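Local coordinates for protein N-acetyl-L-2,4-diaminobutyric acid deacetylase (Ruegeria pomeroyi, PDB 6TWL) that probably removes the acetyl group from N-acetyl-L-2,4-diaminobutyric acid in the breakdown of ectoine, as a zinc-dependent deacetylase, at residues V248-P253 / A304-S309; D256-S261 / V322-V327. One frame throughout, in Å; residues are numbered along the deposited sequence.

Contact 1: residues V248-P253 / A304-S309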
loop_
_atom_site.group_PDB
_atom_site.type_symbol
_atom_site.label_atom_id
_atom_site.label_comp_id
_atom_site.label_asym_id
_atom_site.label_seq_id
_atom_site.Cartn_x
_atom_site.Cartn_y
_atom_site.Cartn_z
ATOM N N VAL A 248 -7.475 16.686 0.249
ATOM C CA VAL A 248 -7.437 17.188 1.618
ATOM C C VAL A 248 -6.174 16.654 2.273
ATOM O O VAL A 248 -5.961 15.437 2.326
ATOM C CB VAL A 248 -8.688 16.780 2.410
ATOM C CG1 VAL A 248 -8.546 17.187 3.867
ATOM C CG2 VAL A 248 -9.929 17.408 1.794
ATOM N N ASN A 249 -5.336 17.562 2.768
ATOM C CA ASN A 249 -4.049 17.189 3.336
ATOM C C ASN A 249 -4.189 16.947 4.833
ATOM O O ASN A 249 -4.724 17.789 5.561
ATOM C CB ASN A 249 -3.007 18.269 3.052
ATOM C CG ASN A 249 -2.452 18.177 1.643
ATOM O OD1 ASN A 249 -1.490 17.451 1.388
ATOM N ND2 ASN A 249 -3.067 18.901 0.715
ATOM N N LEU A 250 -3.705 15.791 5.283
ATOM C CA LEU A 250 -3.903 15.332 6.647
ATOM C C LEU A 250 -2.584 14.864 7.242
ATOM O O LEU A 250 -1.677 14.430 6.527
ATOM C CB LEU A 250 -4.919 14.187 6.710
ATOM C CG LEU A 250 -6.268 14.445 6.043
ATOM C CD1 LEU A 250 -6.941 13.129 5.711
ATOM C CD2 LEU A 250 -7.152 15.293 6.943
ATOM N N THR A 251 -2.493 14.966 8.565
ATOM C CA THR A 251 -1.370 14.451 9.329
ATOM C C THR A 251 -1.902 13.664 10.517
ATOM O O THR A 251 -2.993 13.938 11.024
ATOM C CB THR A 251 -0.447 15.577 9.834
ATOM O OG1 THR A 251 -1.116 16.322 10.858
ATOM C CG2 THR A 251 -0.056 16.518 8.700
ATOM N N MET A 252 -1.123 12.671 10.950
ATOM C CA MET A 252 -1.395 11.905 12.164
ATOM C C MET A 252 -0.220 12.138 13.105
ATOM O O MET A 252 0.692 11.302 13.202
ATOM C CB MET A 252 -1.588 10.421 11.866
ATOM C CG MET A 252 -2.914 10.072 11.210
ATOM S SD MET A 252 -2.753 8.593 10.198
ATOM C CE MET A 252 -1.702 7.600 11.250
ATOM N N PRO A 253 -0.208 13.265 13.822
ATOM C CA PRO A 253 0.987 13.676 14.565
ATOM C C PRO A 253 1.129 13.086 15.958
ATOM O O PRO A 253 2.184 13.274 16.580
ATOM C CB PRO A 253 0.804 15.197 14.655
ATOM C CG PRO A 253 -0.682 15.371 14.740
ATOM C CD PRO A 253 -1.293 14.256 13.924
ATOM N N ALA A 304 -9.430 16.793 17.351
ATOM C CA ALA A 304 -10.300 17.269 16.289
ATOM C C ALA A 304 -9.655 17.044 14.926
ATOM O O ALA A 304 -8.434 17.118 14.770
ATOM C CB ALA A 304 -10.624 18.750 16.479
ATOM N N GLY A 305 -10.495 16.771 13.937
ATOM C CA GLY A 305 -10.031 16.489 12.588
ATOM C C GLY A 305 -11.096 15.734 11.805
ATOM O O GLY A 305 -12.292 15.950 11.995
ATOM N N LEU A 306 -10.627 14.846 10.930
ATOM C CA LEU A 306 -11.489 14.047 10.071
ATOM C C LEU A 306 -11.307 12.571 10.394
ATOM O O LEU A 306 -10.176 12.098 10.545
ATOM C CB LEU A 306 -11.172 14.286 8.590
ATOM C CG LEU A 306 -11.343 15.699 8.033
ATOM C CD1 LEU A 306 -11.135 15.704 6.528
ATOM C CD2 LEU A 306 -12.708 16.251 8.378
ATOM N N VAL A 307 -12.417 11.844 10.495
ATOM C CA VAL A 307 -12.345 10.394 10.659
ATOM C C VAL A 307 -11.827 9.806 9.350
ATOM O O VAL A 307 -12.495 9.884 8.315
ATOM C CB VAL A 307 -13.702 9.793 11.044
ATOM C CG1 VAL A 307 -13.512 8.413 11.665
ATOM C CG2 VAL A 307 -14.432 10.712 12.001
ATOM N N ILE A 308 -10.629 9.228 9.388
ATOM C CA ILE A 308 -9.987 8.688 8.195
ATOM C C ILE A 308 -9.943 7.170 8.190
ATOM O O ILE A 308 -9.617 6.578 7.147
ATOM C CB ILE A 308 -8.565 9.259 8.016
ATOM C CG1 ILE A 308 -7.706 8.942 9.242
ATOM C CG2 ILE A 308 -8.628 10.759 7.802
ATOM C CD1 ILE A 308 -6.219 8.939 8.960
ATOM N N SER A 309 -10.256 6.522 9.309
ATOM C CA SER A 309 -10.275 5.071 9.390
ATOM C C SER A 309 -11.277 4.652 10.454
ATOM O O SER A 309 -11.532 5.392 11.408
ATOM C CB SER A 309 -8.893 4.502 9.718
ATOM O OG SER A 309 -8.855 3.106 9.477
#
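I308 meets L250 with its CG1 set between its own backbone N and carbonyl carbon (chi1 58°), the crowded position, which leaves CG2 beside the backbone N; L250 has CG anti to its carbonyl carbon, and its CD1 lies 3.6 Å from I308 CG2. The two side chains pass each other in antiparallel fashion. They exemplify orthogonal packing of strands from different sheets: strand 248-251, an outermost strand of the large mixed sheet, runs at 88° to strand 305-309 of a separate antiparallel sheet, the axes 8.8 Å apart at their closest. No hydrogen bond joins the segments, and the join is made by methyls and one thioether. The second branch of L250 turns to L306, with CD2 4.0 Å from L306 CD1, and these leucines cross at about a right angle. The same L306 CD1 is also touched by V248 CG1, so one methyl meets two residues of the strand. Y181, from the neighbouring strand 181-184, packs on V248, L250 and L306 together. I308 and S309 form a classic beta bulge opposite V324. Further along the same segment as L250, the sulfur of M252 lies against I308, SD 3.7 Å from its CD1.

Contact 2: residues D256-S261 / V322-V327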
loop_
_atom_site.group_PDB
_atom_site.type_symbol
_atom_site.label_atom_id
_atom_site.label_comp_id
_atom_site.label_asym_id
_atom_site.label_seq_id
_atom_site.Cartn_x
_atom_site.Cartn_y
_atom_site.Cartn_z
ATOM N N ASP A 256 -2.826 10.380 20.064
ATOM C CA ASP A 256 -4.175 10.876 20.298
ATOM C C ASP A 256 -5.045 10.842 19.045
ATOM O O ASP A 256 -6.226 11.199 19.124
ATOM C CB ASP A 256 -4.102 12.302 20.845
ATOM C CG ASP A 256 -4.028 12.354 22.354
ATOM O OD1 ASP A 256 -4.279 11.320 23.007
ATOM O OD2 ASP A 256 -3.721 13.441 22.887
ATOM N N CYS A 257 -4.495 10.442 17.898
ATOM C CA CYS A 257 -5.287 10.229 16.694
ATOM C C CYS A 257 -5.968 8.869 16.684
ATOM O O CYS A 257 -6.862 8.644 15.862
ATOM C CB CYS A 257 -4.400 10.356 15.452
ATOM S SG CYS A 257 -3.851 12.041 15.065
ATOM N N PHE A 258 -5.570 7.968 17.577
ATOM C CA PHE A 258 -6.019 6.584 17.575
ATOM C C PHE A 258 -6.871 6.318 18.806
ATOM O O PHE A 258 -6.513 6.726 19.915
ATOM C CB PHE A 258 -4.827 5.625 17.553
ATOM C CG PHE A 258 -3.890 5.855 16.407
ATOM C CD1 PHE A 258 -2.927 6.848 16.466
ATOM C CD2 PHE A 258 -3.976 5.080 15.268
ATOM C CE1 PHE A 258 -2.067 7.057 15.409
ATOM C CE2 PHE A 258 -3.119 5.287 14.211
ATOM C CZ PHE A 258 -2.162 6.271 14.285
ATOM N N VAL A 259 -7.990 5.631 18.605
ATOM C CA VAL A 259 -8.883 5.231 19.684
ATOM C C VAL A 259 -9.044 3.720 19.610
ATOM O O VAL A 259 -9.517 3.190 18.597
ATOM C CB VAL A 259 -10.245 5.936 19.593
ATOM C CG1 VAL A 259 -11.230 5.308 20.567
ATOM C CG2 VAL A 259 -10.087 7.421 19.868
ATOM N N PHE A 260 -8.645 3.031 20.671
ATOM C CA PHE A 260 -8.676 1.580 20.702
ATOM C C PHE A 260 -9.802 1.083 21.598
ATOM O O PHE A 260 -10.135 1.699 22.615
ATOM C CB PHE A 260 -7.332 1.030 21.178
ATOM C CG PHE A 260 -6.193 1.379 20.269
ATOM C CD1 PHE A 260 -6.082 0.779 19.027
ATOM C CD2 PHE A 260 -5.253 2.326 20.638
ATOM C CE1 PHE A 260 -5.045 1.100 18.176
ATOM C CE2 PHE A 260 -4.213 2.653 19.790
ATOM C CZ PHE A 260 -4.110 2.037 18.557
ATOM N N SER A 261 -10.389 -0.044 21.207
ATOM C CA SER A 261 -11.476 -0.632 21.971
ATOM C C SER A 261 -10.924 -1.360 23.188
ATOM O O SER A 261 -9.871 -2.001 23.124
ATOM C CB SER A 261 -12.285 -1.595 21.102
ATOM O OG SER A 261 -13.215 -2.323 21.884
ATOM N N VAL A 322 -10.787 1.578 17.109
ATOM C CA VAL A 322 -12.160 2.008 16.863
ATOM C C VAL A 322 -12.213 2.946 15.663
ATOM O O VAL A 322 -13.018 2.761 14.743
ATOM C CB VAL A 322 -12.744 2.667 18.125
ATOM C CG1 VAL A 322 -14.051 3.383 17.809
ATOM C CG2 VAL A 322 -12.939 1.629 19.222
ATOM N N ALA A 323 -11.350 3.960 15.652
ATOM C CA ALA A 323 -11.311 4.937 14.574
ATOM C C ALA A 323 -9.989 5.686 14.637
ATOM O O ALA A 323 -9.319 5.709 15.673
ATOM C CB ALA A 323 -12.484 5.920 14.658
ATOM N N VAL A 324 -9.622 6.295 13.510
ATOM C CA VAL A 324 -8.450 7.158 13.416
ATOM C C VAL A 324 -8.897 8.521 12.904
ATOM O O VAL A 324 -9.744 8.612 12.008
ATOM C CB VAL A 324 -7.359 6.565 12.499
ATOM C CG1 VAL A 324 -6.143 7.478 12.459
ATOM C CG2 VAL A 324 -6.959 5.180 12.970
ATOM N N VAL A 325 -8.323 9.577 13.476
ATOM C CA VAL A 325 -8.647 10.957 13.126
ATOM C C VAL A 325 -7.410 11.616 12.529
ATOM O O VAL A 325 -6.333 11.588 13.137
ATOM C CB VAL A 325 -9.143 11.746 14.351
ATOM C CG1 VAL A 325 -9.842 13.014 13.906
ATOM C CG2 VAL A 325 -10.064 10.887 15.209
ATOM N N GLY A 326 -7.566 12.214 11.351
ATOM C CA GLY A 326 -6.500 12.978 10.711
ATOM C C GLY A 326 -6.689 14.465 10.936
ATOM O O GLY A 326 -7.813 14.971 10.904
ATOM N N VAL A 327 -5.568 15.182 11.150
ATOM C CA VAL A 327 -5.606 16.551 11.659
ATOM C C VAL A 327 -5.589 17.558 10.511
ATOM O O VAL A 327 -5.044 17.309 9.431
ATOM C CB VAL A 327 -4.450 16.784 12.655
ATOM C CG1 VAL A 327 -4.574 18.142 13.331
ATOM C CG2 VAL A 327 -4.463 15.701 13.711
#
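C257, V322 and V259 bury the most surface where 256-261 pairs antiparallel with 322-327. C257, at the end of a 3-10 segment, works mainly through its carbonyl. Its O accepts the N-H of V325 at 2.9 Å and also takes a CA-H...O contact from V324 CA at 3.3 Å. Its thiol, turned beside the backbone N (chi1 -72°), reaches across to V327, with SG 4.0 Å from V327 CG2. V259 meets strand 321-326 through its backbone: its N donates to A323 O at 3.2 Å. V322 N lies close to V259 O, at 2.5 Å, too short to be taken at face value. V259 CG1 packs obliquely on V322 CB, 3.9 Å away, while V322 CG2 bears on S261 CB. L283 covers V259 and A323 from strand 282-287. F258 and V324 form a non-hydrogen-bonded pair, and their side chains run alongside each other in the same direction; V324 CG2 touches ring atom CD2 of F258 at 3.8 Å and CG1 sits over one ring face. An alanine at V324 would probably leave a gap beside the F258 ring and the ring freer to turn. At the far end the helix-like backbone angles of V322 let two residues, V322 and A323, stand opposite V259, the classic beta bulge of an antiparallel sheet.

The pair illustrates how two neighbouring strands of one sheet can each take a different partner. Contact 2 is the more deeply buried and lies within the antiparallel sheet, where backbone hydrogen bonds set the register; contact 1 is partly buried, joins that sheet to the edge of the large mixed sheet, whose strand 204-209 ends at E209, a zinc ligand metal-free in this chain, and depends on apolar side chains alone. Strands 305-311 and 321-326 are neighbours, with probable hydrogen bonds L306 O to G326 N (2.7 Å) and I308 N to V324 O (2.8 Å). Strands 248-251 and 258-260 follow each other in the chain, and M252 of contact 1 packs on F258 of contact 2.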